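Local coordinates for protein transcription termination factor FttA (Pyrococcus horikoshii, PDB 3AF6) that probably terminates transcription by cutting nascent RNA at the exit channel of RNA polymerase, as a zinc-dependent ribonuclease of the beta-CASP metallo-beta-lactamase family, at residues R157-L160 and Q161-K165; R167-F170 and L171-G175; I278-T281 and P282-D286. One frame throughout, in Å; residues are numbered along the deposited sequence.

Contact 1: R157-L160 and Q161-K165; sequences RQIL and QTESK
Thr162 and Gln158 meet where helix 151-161 comes to its end. From CB of Thr162, which lies 3.4 Å from Gln158 O, the side chain forks. Its hydroxyl OG1 turns back onto Gln158 O and donates to it at 2.6 Å, while the methyl CG2 lies beside the same oxygen, at 3.3 Å. The hydroxyl can do this because chi1 of 60° sets OG1 between the backbone N and the carbonyl carbon, folded against the last turn. Thr162 N donates to Gln158 O as well, at 3.0 Å, and the two donors arrive from opposite faces of the carbonyl plane. One acceptor is therefore gripped twice by one residue, at the point where Thr162 leaves helical backbone angles.

One residue earlier, Gln161 N donates to Arg157 O at 3.1 Å, a regular turn of the helix, and the CH2 group CG of Gln161 lies against that same carbonyl oxygen. Glu163 occupies the N-cap position of the next helix. Its side chain runs beside that of Ile159 in the same direction, with Ile159 CG2 4.2 Å from Glu163 CG.

This stretch is the short joint between helices 151-161 and 164-178 of the archaeal CPSF-KH region, at the protein surface. The guanidinium of Arg157 forms a salt bridge with Glu114 through NH2. Ile159, Leu160 and Glu163 rest on helix 310-319, the first two touching Ile317.

Contact 2: R167-F170 and L171-G175; sequences RRKF and LRQVG
The Phe170 ring carries Val174 CG2 over one face: the methyl stands 3.9 Å from the ring centroid and 25° off the normal, a CH-pi contact displaced toward the CE1-CZ rim. Leu171 CD2 lies near the CD2-CE2 bond of the ring, 3.7 Å from Phe170 CD2. The guanidinium of Arg172 has the carbonyl oxygen of Arg168 over its centre, 4.2 Å above the plane. Arg172 NH2 lies at the edge of the Arg168 guanidinium, near its plane, with Arg168 NE 4.2 Å from Arg172 NH2, but the two side chains are modelled too close for their exact orientation to be relied on. Of these two like charges, Arg172 has a salt bridge from NH1 to Glu36, which probably offsets part of the repulsion.

All of this is built on one continuous alpha-helix, 164-178, in the archaeal CPSF-KH region. Four successive i to i+4 backbone bonds cross between the two segments, from Leu171 N to Arg167 O through Val174 N to Phe170 O; the last, at 3.1 Å and an N-H...O angle of 177°, is almost straight. The same spacing brings Val174 onto Phe170, whose ring reaches there with CG anti to the backbone N (chi1 163°).

Arg167 uses the i+4 spacing too, laying NH2 beside the methyls of Leu171, with CD2 3.7 Å away, while its NH1 makes weak hydrogen bonds to Lys318 O and Thr320 O. Phe170, Leu171 and Val174 form the buried side of the helix: the ring of His319 meets Phe170 at a steep angle, Phe170 and Leu171 touch Ile321, and Phe170 and Val174 touch Pro277. Lys169 and Gln173 lie on its exposed side.

Contact 3: I278-T281 and P282-D286; sequences IYTT and PPTRD
Thr281 O is approached by two backbone amides of the helix that follows. Arg285 N donates to it at 3.1 Å, whereas the bond from Thr284 N, at 2.9 Å, is bent to 122° and weak. Thr284 N also makes a weak capping bond to Thr281 OG1 at 3.5 Å. Chi1 of 64° on Thr281 holds that hydroxyl over the opening turn, where Gly347 O is a further hydrogen-bond partner.

Thr281 is therefore the N-cap of helix 282-301, and Pro282 and Pro283 fill the first two helical positions, whose amides have no i-4 carbonyl within the helix to donate to, so that proline's lack of N-H costs no helix bond. The chain turns here from strand 278-280 of the metallo-beta-lactamase sheet into a helix, their short axes 119° apart in direction. A water sits in the bend, accepting from Thr281 N and hydrogen-bonded to Thr284 OG1 at 2.7 Å.

Thr280 packs on the same turn. Its OG1, which is hydrogen-bonded to Ile254 O, lies against CB and CG2 of Thr284, while its methyl CG2 meets Arg285 CB at 3.9 Å. Beyond this the Arg285 side chain leads to a salt bridge with Asp286, NH2 to OD2 2.7 Å. The side chain of Thr284 is about 5 Å from that of His256, a zinc ligand.

Contacts 1 and 2 follow each other on the chain and share helix 164-178; their centres lie about 14 Å apart, and Leu160 CG packs 4.3 Å from Arg167 CD. Contact 3 belongs to the metallo-beta-lactamase region and touches both. Leu160 CD2 of contact 1 is 4.1 Å from Arg285 NH1, and Val174 CG1 of contact 2 is 3.8 Å from Tyr279 OH, so the two KH-region helices lie against the strand and helix of contact 3. Its Thr284 side chain is about 10 Å from a bound zinc ion; contacts 1 and 2, whose centres are about 17 and 18 Å from that of contact 3, lie away from the annotated metal ligands.

Contact 1: R157-L160 and Q161-K165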
ATOM      1  N   ARG A 157      -8.446 -13.530  -2.706  1.00 67.34           N
ATOM      2  CA  ARG A 157      -8.265 -14.714  -3.537  1.00 70.85           C
ATOM      3  C   ARG A 157      -9.624 -15.299  -3.908  1.00 71.12           C
ATOM      4  O   ARG A 157      -9.844 -15.730  -5.034  1.00 70.35           O
ATOM      5  CB  ARG A 157      -7.422 -15.748  -2.784  1.00 73.41           C
ATOM      6  CG  ARG A 157      -6.954 -16.913  -3.641  1.00 79.83           C
ATOM      7  CD  ARG A 157      -5.510 -17.300  -3.306  1.00 84.26           C
ATOM      8  NE  ARG A 157      -5.354 -17.761  -1.928  1.00 88.13           N
ATOM      9  CZ  ARG A 157      -4.182 -18.019  -1.355  1.00 90.39           C
ATOM     10  NH1 ARG A 157      -3.056 -17.858  -2.041  1.00 91.66           N
ATOM     11  NH2 ARG A 157      -4.131 -18.439  -0.095  1.00 90.77           N
ATOM     12  N   GLN A 158     -10.536 -15.292  -2.944  1.00 72.88           N
ATOM     13  CA  GLN A 158     -11.888 -15.805  -3.135  1.00 74.08           C
ATOM     14  C   GLN A 158     -12.618 -14.993  -4.204  1.00 72.86           C
ATOM     15  O   GLN A 158     -13.249 -15.550  -5.100  1.00 72.25           O
ATOM     16  CB  GLN A 158     -12.658 -15.722  -1.810  1.00 76.92           C
ATOM     17  CG  GLN A 158     -14.064 -16.308  -1.841  1.00 81.68           C
ATOM     18  CD  GLN A 158     -14.071 -17.828  -1.811  1.00 83.89           C
ATOM     19  OE1 GLN A 158     -13.512 -18.486  -2.693  1.00 84.73           O
ATOM     20  NE2 GLN A 158     -14.704 -18.393  -0.787  1.00 84.76           N
ATOM     21  N   ILE A 159     -12.519 -13.671  -4.097  1.00 72.25           N
ATOM     22  CA  ILE A 159     -13.173 -12.762  -5.036  1.00 71.25           C
ATOM     23  C   ILE A 159     -12.608 -12.881  -6.442  1.00 71.77           C
ATOM     24  O   ILE A 159     -13.350 -12.858  -7.423  1.00 71.54           O
ATOM     25  CB  ILE A 159     -13.045 -11.301  -4.559  1.00 69.57           C
ATOM     26  CG1 ILE A 159     -13.794 -11.131  -3.238  1.00 67.39           C
ATOM     27  CG2 ILE A 159     -13.596 -10.356  -5.608  1.00 69.26           C
ATOM     28  CD1 ILE A 159     -13.572  -9.812  -2.575  1.00 68.36           C
ATOM     29  N   LEU A 160     -11.292 -13.018  -6.538  1.00 72.66           N
ATOM     30  CA  LEU A 160     -10.638 -13.140  -7.833  1.00 73.77           C
ATOM     31  C   LEU A 160     -10.961 -14.433  -8.574  1.00 74.97           C
ATOM     32  O   LEU A 160     -11.127 -14.417  -9.793  1.00 75.10           O
ATOM     33  CB  LEU A 160      -9.121 -13.001  -7.668  1.00 73.07           C
ATOM     34  CG  LEU A 160      -8.509 -11.639  -8.016  1.00 71.81           C
ATOM     35  CD1 LEU A 160      -9.356 -10.513  -7.456  1.00 70.78           C
ATOM     36  CD2 LEU A 160      -7.094 -11.579  -7.473  1.00 70.75           C
ATOM     37  N   GLN A 161     -11.058 -15.548  -7.851  1.00 76.49           N
ATOM     38  CA  GLN A 161     -11.355 -16.824  -8.495  1.00 78.44           C
ATOM     39  C   GLN A 161     -12.840 -17.027  -8.785  1.00 78.64           C
ATOM     40  O   GLN A 161     -13.199 -17.694  -9.756  1.00 78.60           O
ATOM     41  CB  GLN A 161     -10.816 -17.994  -7.660  1.00 80.52           C
ATOM     42  CG  GLN A 161     -11.313 -18.050  -6.220  1.00 85.66           C
ATOM     43  CD  GLN A 161     -10.855 -19.310  -5.473  1.00 88.60           C
ATOM     44  OE1 GLN A 161     -11.015 -19.417  -4.250  1.00 88.81           O
ATOM     45  NE2 GLN A 161     -10.290 -20.270  -6.210  1.00 88.73           N
ATOM     46  N   THR A 162     -13.704 -16.449  -7.958  1.00 78.67           N
ATOM     47  CA  THR A 162     -15.141 -16.595  -8.166  1.00 79.73           C
ATOM     48  C   THR A 162     -15.685 -15.454  -9.013  1.00 80.01           C
ATOM     49  O   THR A 162     -16.892 -15.215  -9.047  1.00 80.36           O
ATOM     50  CB  THR A 162     -15.914 -16.623  -6.826  1.00 79.67           C
ATOM     51  OG1 THR A 162     -15.680 -15.403  -6.114  1.00 81.17           O
ATOM     52  CG2 THR A 162     -15.463 -17.799  -5.969  1.00 80.22           C
ATOM     53  N   GLU A 163     -14.788 -14.751  -9.696  1.00 79.95           N
ATOM     54  CA  GLU A 163     -15.168 -13.625 -10.542  1.00 79.64           C
ATOM     55  C   GLU A 163     -14.336 -13.636 -11.816  1.00 78.65           C
ATOM     56  O   GLU A 163     -14.277 -12.637 -12.528  1.00 78.32           O
ATOM     57  CB  GLU A 163     -14.931 -12.302  -9.809  1.00 81.23           C
ATOM     58  CG  GLU A 163     -15.888 -11.987  -8.662  1.00 82.80           C
ATOM     59  CD  GLU A 163     -17.169 -11.321  -9.133  1.00 84.79           C
ATOM     60  OE1 GLU A 163     -17.794 -10.588  -8.331  1.00 85.02           O
ATOM     61  OE2 GLU A 163     -17.554 -11.533 -10.304  1.00 86.32           O
ATOM     62  N   SER A 164     -13.690 -14.766 -12.087  1.00 78.16           N
ATOM     63  CA  SER A 164     -12.844 -14.915 -13.267  1.00 77.64           C
ATOM     64  C   SER A 164     -13.463 -14.302 -14.516  1.00 77.17           C
ATOM     65  O   SER A 164     -12.770 -13.673 -15.314  1.00 77.23           O
ATOM     66  CB  SER A 164     -12.545 -16.395 -13.521  1.00 77.77           C
ATOM     67  OG  SER A 164     -13.730 -17.118 -13.794  1.00 78.46           O
ATOM     68  N   LYS A 165     -14.769 -14.487 -14.686  1.00 76.96           N
ATOM     69  CA  LYS A 165     -15.466 -13.938 -15.843  1.00 76.84           C
ATOM     70  C   LYS A 165     -15.178 -12.450 -16.016  1.00 75.09           C
ATOM     71  O   LYS A 165     -14.511 -12.048 -16.971  1.00 74.80           O
ATOM     72  CB  LYS A 165     -16.978 -14.158 -15.711  1.00 79.24           C
ATOM     73  CG  LYS A 165     -17.522 -15.300 -16.558  1.00 81.23           C
ATOM     74  CD  LYS A 165     -16.877 -16.628 -16.185  1.00 83.53           C
ATOM     75  CE  LYS A 165     -17.362 -17.752 -17.090  1.00 84.53           C
ATOM     76  NZ  LYS A 165     -16.769 -19.063 -16.704  1.00 85.24           N
TER

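Contact 2: R167-F170 and L171-G175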
ATOM      1  N   ARG A 167     -13.153 -10.247 -14.399  1.00 67.31           N
ATOM      2  CA  ARG A 167     -11.740  -9.899 -14.465  1.00 66.85           C
ATOM      3  C   ARG A 167     -11.150 -10.046 -15.860  1.00 65.72           C
ATOM      4  O   ARG A 167     -10.329  -9.234 -16.279  1.00 66.39           O
ATOM      5  CB  ARG A 167     -10.932 -10.728 -13.467  1.00 66.94           C
ATOM      6  CG  ARG A 167      -9.435 -10.447 -13.524  1.00 67.82           C
ATOM      7  CD  ARG A 167      -8.812 -10.464 -12.135  1.00 69.15           C
ATOM      8  NE  ARG A 167      -8.770  -9.136 -11.528  1.00 68.02           N
ATOM      9  CZ  ARG A 167      -7.817  -8.234 -11.753  1.00 67.55           C
ATOM     10  NH1 ARG A 167      -7.873  -7.053 -11.154  1.00 67.26           N
ATOM     11  NH2 ARG A 167      -6.800  -8.513 -12.559  1.00 64.54           N
ATOM     12  N   ARG A 168     -11.573 -11.079 -16.577  1.00 64.67           N
ATOM     13  CA  ARG A 168     -11.089 -11.321 -17.931  1.00 63.34           C
ATOM     14  C   ARG A 168     -11.593 -10.201 -18.842  1.00 60.69           C
ATOM     15  O   ARG A 168     -10.848  -9.644 -19.649  1.00 59.10           O
ATOM     16  CB  ARG A 168     -11.617 -12.668 -18.424  1.00 67.40           C
ATOM     17  CG  ARG A 168     -10.987 -13.195 -19.708  1.00 72.22           C
ATOM     18  CD  ARG A 168     -11.805 -14.371 -20.249  1.00 77.45           C
ATOM     19  NE  ARG A 168     -12.291 -15.242 -19.175  1.00 81.68           N
ATOM     20  CZ  ARG A 168     -13.272 -16.134 -19.310  1.00 83.69           C
ATOM     21  NH1 ARG A 168     -13.880 -16.285 -20.483  1.00 84.01           N
ATOM     22  NH2 ARG A 168     -13.658 -16.864 -18.266  1.00 84.27           N
ATOM     23  N   LYS A 169     -12.872  -9.876 -18.701  1.00 57.77           N
ATOM     24  CA  LYS A 169     -13.479  -8.828 -19.503  1.00 56.26           C
ATOM     25  C   LYS A 169     -12.754  -7.518 -19.242  1.00 55.29           C
ATOM     26  O   LYS A 169     -12.344  -6.825 -20.170  1.00 55.58           O
ATOM     27  CB  LYS A 169     -14.962  -8.693 -19.142  1.00 57.54           C
ATOM     28  CG  LYS A 169     -15.691  -7.570 -19.860  1.00 59.00           C
ATOM     29  CD  LYS A 169     -17.174  -7.585 -19.533  1.00 62.07           C
ATOM     30  CE  LYS A 169     -17.937  -6.545 -20.350  1.00 64.31           C
ATOM     31  NZ  LYS A 169     -19.414  -6.654 -20.175  1.00 64.27           N
ATOM     32  N   PHE A 170     -12.596  -7.206 -17.959  1.00 53.79           N
ATOM     33  CA  PHE A 170     -11.936  -5.993 -17.494  1.00 52.41           C
ATOM     34  C   PHE A 170     -10.521  -5.835 -18.025  1.00 52.31           C
ATOM     35  O   PHE A 170     -10.138  -4.759 -18.472  1.00 51.95           O
ATOM     36  CB  PHE A 170     -11.908  -5.993 -15.964  1.00 51.92           C
ATOM     37  CG  PHE A 170     -10.922  -5.030 -15.369  1.00 49.66           C
ATOM     38  CD1 PHE A 170     -11.167  -3.665 -15.386  1.00 49.24           C
ATOM     39  CD2 PHE A 170      -9.740  -5.497 -14.796  1.00 49.62           C
ATOM     40  CE1 PHE A 170     -10.248  -2.770 -14.841  1.00 49.44           C
ATOM     41  CE2 PHE A 170      -8.813  -4.615 -14.248  1.00 49.87           C
ATOM     42  CZ  PHE A 170      -9.068  -3.245 -14.269  1.00 49.43           C
ATOM     43  N   LEU A 171      -9.738  -6.903 -17.963  1.00 53.32           N
ATOM     44  CA  LEU A 171      -8.368  -6.838 -18.434  1.00 54.72           C
ATOM     45  C   LEU A 171      -8.283  -6.627 -19.939  1.00 57.48           C
ATOM     46  O   LEU A 171      -7.436  -5.868 -20.409  1.00 59.02           O
ATOM     47  CB  LEU A 171      -7.608  -8.097 -18.019  1.00 53.98           C
ATOM     48  CG  LEU A 171      -7.429  -8.250 -16.500  1.00 53.97           C
ATOM     49  CD1 LEU A 171      -6.755  -9.572 -16.186  1.00 52.00           C
ATOM     50  CD2 LEU A 171      -6.608  -7.089 -15.949  1.00 52.43           C
ATOM     51  N   ARG A 172      -9.155  -7.278 -20.704  1.00 59.58           N
ATOM     52  CA  ARG A 172      -9.117  -7.092 -22.150  1.00 62.21           C
ATOM     53  C   ARG A 172      -9.410  -5.637 -22.500  1.00 61.87           C
ATOM     54  O   ARG A 172      -8.776  -5.072 -23.390  1.00 62.33           O
ATOM     55  CB  ARG A 172     -10.109  -8.023 -22.865  1.00 66.09           C
ATOM     56  CG  ARG A 172      -9.455  -9.289 -23.440  1.00 71.20           C
ATOM     57  CD  ARG A 172     -10.363 -10.039 -24.423  1.00 74.69           C
ATOM     58  NE  ARG A 172     -11.377 -10.866 -23.767  1.00 77.35           N
ATOM     59  CZ  ARG A 172     -11.124 -11.998 -23.113  1.00 79.29           C
ATOM     60  NH1 ARG A 172      -9.880 -12.457 -23.015  1.00 79.67           N
ATOM     61  NH2 ARG A 172     -12.118 -12.679 -22.557  1.00 79.29           N
ATOM     62  N   GLN A 173     -10.364  -5.029 -21.794  1.00 60.16           N
ATOM     63  CA  GLN A 173     -10.709  -3.631 -22.034  1.00 59.19           C
ATOM     64  C   GLN A 173      -9.510  -2.731 -21.743  1.00 57.41           C
ATOM     65  O   GLN A 173      -9.065  -1.985 -22.616  1.00 57.34           O
ATOM     66  CB  GLN A 173     -11.894  -3.218 -21.162  1.00 61.56           C
ATOM     67  CG  GLN A 173     -13.234  -3.768 -21.631  1.00 65.21           C
ATOM     68  CD  GLN A 173     -14.346  -3.543 -20.612  1.00 68.74           C
ATOM     69  OE1 GLN A 173     -15.535  -3.672 -20.926  1.00 69.41           O
ATOM     70  NE2 GLN A 173     -13.960  -3.216 -19.380  1.00 69.77           N
ATOM     71  N   VAL A 174      -8.985  -2.806 -20.523  1.00 54.64           N
ATOM     72  CA  VAL A 174      -7.823  -2.003 -20.142  1.00 53.24           C
ATOM     73  C   VAL A 174      -6.764  -2.048 -21.243  1.00 54.49           C
ATOM     74  O   VAL A 174      -6.240  -1.011 -21.668  1.00 54.33           O
ATOM     75  CB  VAL A 174      -7.181  -2.528 -18.834  1.00 52.28           C
ATOM     76  CG1 VAL A 174      -5.855  -1.832 -18.585  1.00 49.44           C
ATOM     77  CG2 VAL A 174      -8.119  -2.296 -17.662  1.00 51.95           C
ATOM     78  N   GLY A 175      -6.462  -3.262 -21.703  1.00 53.91           N
ATOM     79  CA  GLY A 175      -5.468  -3.448 -22.743  1.00 51.50           C
ATOM     80  C   GLY A 175      -5.752  -2.709 -24.034  1.00 50.35           C
ATOM     81  O   GLY A 175      -4.858  -2.067 -24.586  1.00 49.66           O
TER

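Contact 3: I278-T281 and P282-D286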
ATOM      1  N   ILE A 278      -6.477   0.154 -11.417  1.00 39.48           N
ATOM      2  CA  ILE A 278      -5.820   0.770 -10.265  1.00 40.07           C
ATOM      3  C   ILE A 278      -4.504   0.021 -10.093  1.00 40.03           C
ATOM      4  O   ILE A 278      -4.513  -1.171  -9.800  1.00 41.28           O
ATOM      5  CB  ILE A 278      -6.594   0.584  -8.961  1.00 40.66           C
ATOM      6  CG1 ILE A 278      -8.013   1.141  -9.087  1.00 41.11           C
ATOM      7  CG2 ILE A 278      -5.843   1.276  -7.835  1.00 40.99           C
ATOM      8  CD1 ILE A 278      -8.874   0.847  -7.865  1.00 38.73           C
ATOM      9  N   TYR A 279      -3.379   0.703 -10.278  1.00 38.97           N
ATOM     10  CA  TYR A 279      -2.082   0.048 -10.131  1.00 36.53           C
ATOM     11  C   TYR A 279      -1.483   0.295  -8.760  1.00 37.60           C
ATOM     12  O   TYR A 279      -1.525   1.413  -8.255  1.00 37.82           O
ATOM     13  CB  TYR A 279      -1.112   0.543 -11.192  1.00 33.87           C
ATOM     14  CG  TYR A 279      -1.563   0.248 -12.591  1.00 34.00           C
ATOM     15  CD1 TYR A 279      -2.280   1.197 -13.332  1.00 35.49           C
ATOM     16  CD2 TYR A 279      -1.330  -1.002 -13.160  1.00 33.27           C
ATOM     17  CE1 TYR A 279      -2.755   0.898 -14.608  1.00 35.30           C
ATOM     18  CE2 TYR A 279      -1.796  -1.313 -14.427  1.00 33.94           C
ATOM     19  CZ  TYR A 279      -2.508  -0.365 -15.145  1.00 36.35           C
ATOM     20  OH  TYR A 279      -2.978  -0.694 -16.386  1.00 37.96           O
ATOM     21  N   THR A 280      -0.914  -0.751  -8.166  1.00 38.31           N
ATOM     22  CA  THR A 280      -0.292  -0.640  -6.854  1.00 38.50           C
ATOM     23  C   THR A 280       0.522  -1.918  -6.536  1.00 39.72           C
ATOM     24  O   THR A 280       0.396  -2.918  -7.254  1.00 39.83           O
ATOM     25  CB  THR A 280      -1.383  -0.397  -5.785  1.00 37.92           C
ATOM     26  OG1 THR A 280      -0.769   0.017  -4.564  1.00 41.58           O
ATOM     27  CG2 THR A 280      -2.187  -1.657  -5.539  1.00 37.00           C
ATOM     28  N   THR A 281       1.367  -1.893  -5.498  1.00 38.70           N
ATOM     29  CA  THR A 281       2.134  -3.099  -5.150  1.00 39.07           C
ATOM     30  C   THR A 281       1.155  -4.051  -4.473  1.00 40.48           C
ATOM     31  O   THR A 281       0.214  -3.609  -3.825  1.00 40.21           O
ATOM     32  CB  THR A 281       3.320  -2.822  -4.182  1.00 37.75           C
ATOM     33  OG1 THR A 281       2.830  -2.360  -2.919  1.00 34.60           O
ATOM     34  CG2 THR A 281       4.256  -1.781  -4.767  1.00 39.26           C
ATOM     35  N   PRO A 282       1.361  -5.372  -4.620  1.00 42.68           N
ATOM     36  CA  PRO A 282       0.454  -6.353  -4.002  1.00 41.34           C
ATOM     37  C   PRO A 282       0.151  -6.067  -2.536  1.00 40.24           C
ATOM     38  O   PRO A 282      -1.012  -6.050  -2.131  1.00 41.35           O
ATOM     39  CB  PRO A 282       1.182  -7.678  -4.214  1.00 40.54           C
ATOM     40  CG  PRO A 282       1.903  -7.447  -5.529  1.00 39.74           C
ATOM     41  CD  PRO A 282       2.464  -6.049  -5.331  1.00 41.51           C
ATOM     42  N   PRO A 283       1.190  -5.835  -1.716  1.00 39.82           N
ATOM     43  CA  PRO A 283       0.948  -5.552  -0.296  1.00 38.84           C
ATOM     44  C   PRO A 283       0.023  -4.342  -0.082  1.00 39.43           C
ATOM     45  O   PRO A 283      -0.771  -4.318   0.855  1.00 42.46           O
ATOM     46  CB  PRO A 283       2.358  -5.313   0.251  1.00 38.23           C
ATOM     47  CG  PRO A 283       3.197  -6.177  -0.604  1.00 36.48           C
ATOM     48  CD  PRO A 283       2.636  -5.944  -1.984  1.00 38.13           C
ATOM     49  N   THR A 284       0.132  -3.331  -0.938  1.00 37.68           N
ATOM     50  CA  THR A 284      -0.725  -2.160  -0.797  1.00 38.27           C
ATOM     51  C   THR A 284      -2.175  -2.525  -1.143  1.00 38.64           C
ATOM     52  O   THR A 284      -3.117  -2.071  -0.490  1.00 38.00           O
ATOM     53  CB  THR A 284      -0.223  -0.989  -1.686  1.00 37.81           C
ATOM     54  OG1 THR A 284       1.052  -0.540  -1.201  1.00 35.28           O
ATOM     55  CG2 THR A 284      -1.188   0.182  -1.638  1.00 34.73           C
ATOM     56  N   ARG A 285      -2.359  -3.359  -2.159  1.00 39.58           N
ATOM     57  CA  ARG A 285      -3.707  -3.775  -2.510  1.00 40.71           C
ATOM     58  C   ARG A 285      -4.354  -4.461  -1.294  1.00 41.30           C
ATOM     59  O   ARG A 285      -5.475  -4.121  -0.892  1.00 40.66           O
ATOM     60  CB  ARG A 285      -3.695  -4.742  -3.697  1.00 40.06           C
ATOM     61  CG  ARG A 285      -4.693  -5.870  -3.514  1.00 42.97           C
ATOM     62  CD  ARG A 285      -5.553  -6.123  -4.720  1.00 43.89           C
ATOM     63  NE  ARG A 285      -5.008  -7.146  -5.602  1.00 45.58           N
ATOM     64  CZ  ARG A 285      -4.506  -8.307  -5.194  1.00 44.78           C
ATOM     65  NH1 ARG A 285      -4.047  -9.171  -6.090  1.00 45.15           N
ATOM     66  NH2 ARG A 285      -4.433  -8.591  -3.902  1.00 41.80           N
ATOM     67  N   ASP A 286      -3.638  -5.418  -0.708  1.00 39.02           N
ATOM     68  CA  ASP A 286      -4.152  -6.146   0.446  1.00 40.03           C
ATOM     69  C   ASP A 286      -4.320  -5.246   1.662  1.00 39.01           C
ATOM     70  O   ASP A 286      -5.327  -5.308   2.357  1.00 38.31           O
ATOM     71  CB  ASP A 286      -3.226  -7.317   0.810  1.00 40.63           C
ATOM     72  CG  ASP A 286      -3.137  -8.361  -0.291  1.00 40.10           C
ATOM     73  OD1 ASP A 286      -2.371  -9.335  -0.124  1.00 40.42           O
ATOM     74  OD2 ASP A 286      -3.825  -8.204  -1.322  1.00 41.22           O
TER
HETATM   75  O   HOH W   1       2.136   0.504  -3.455  1.00 30.67           O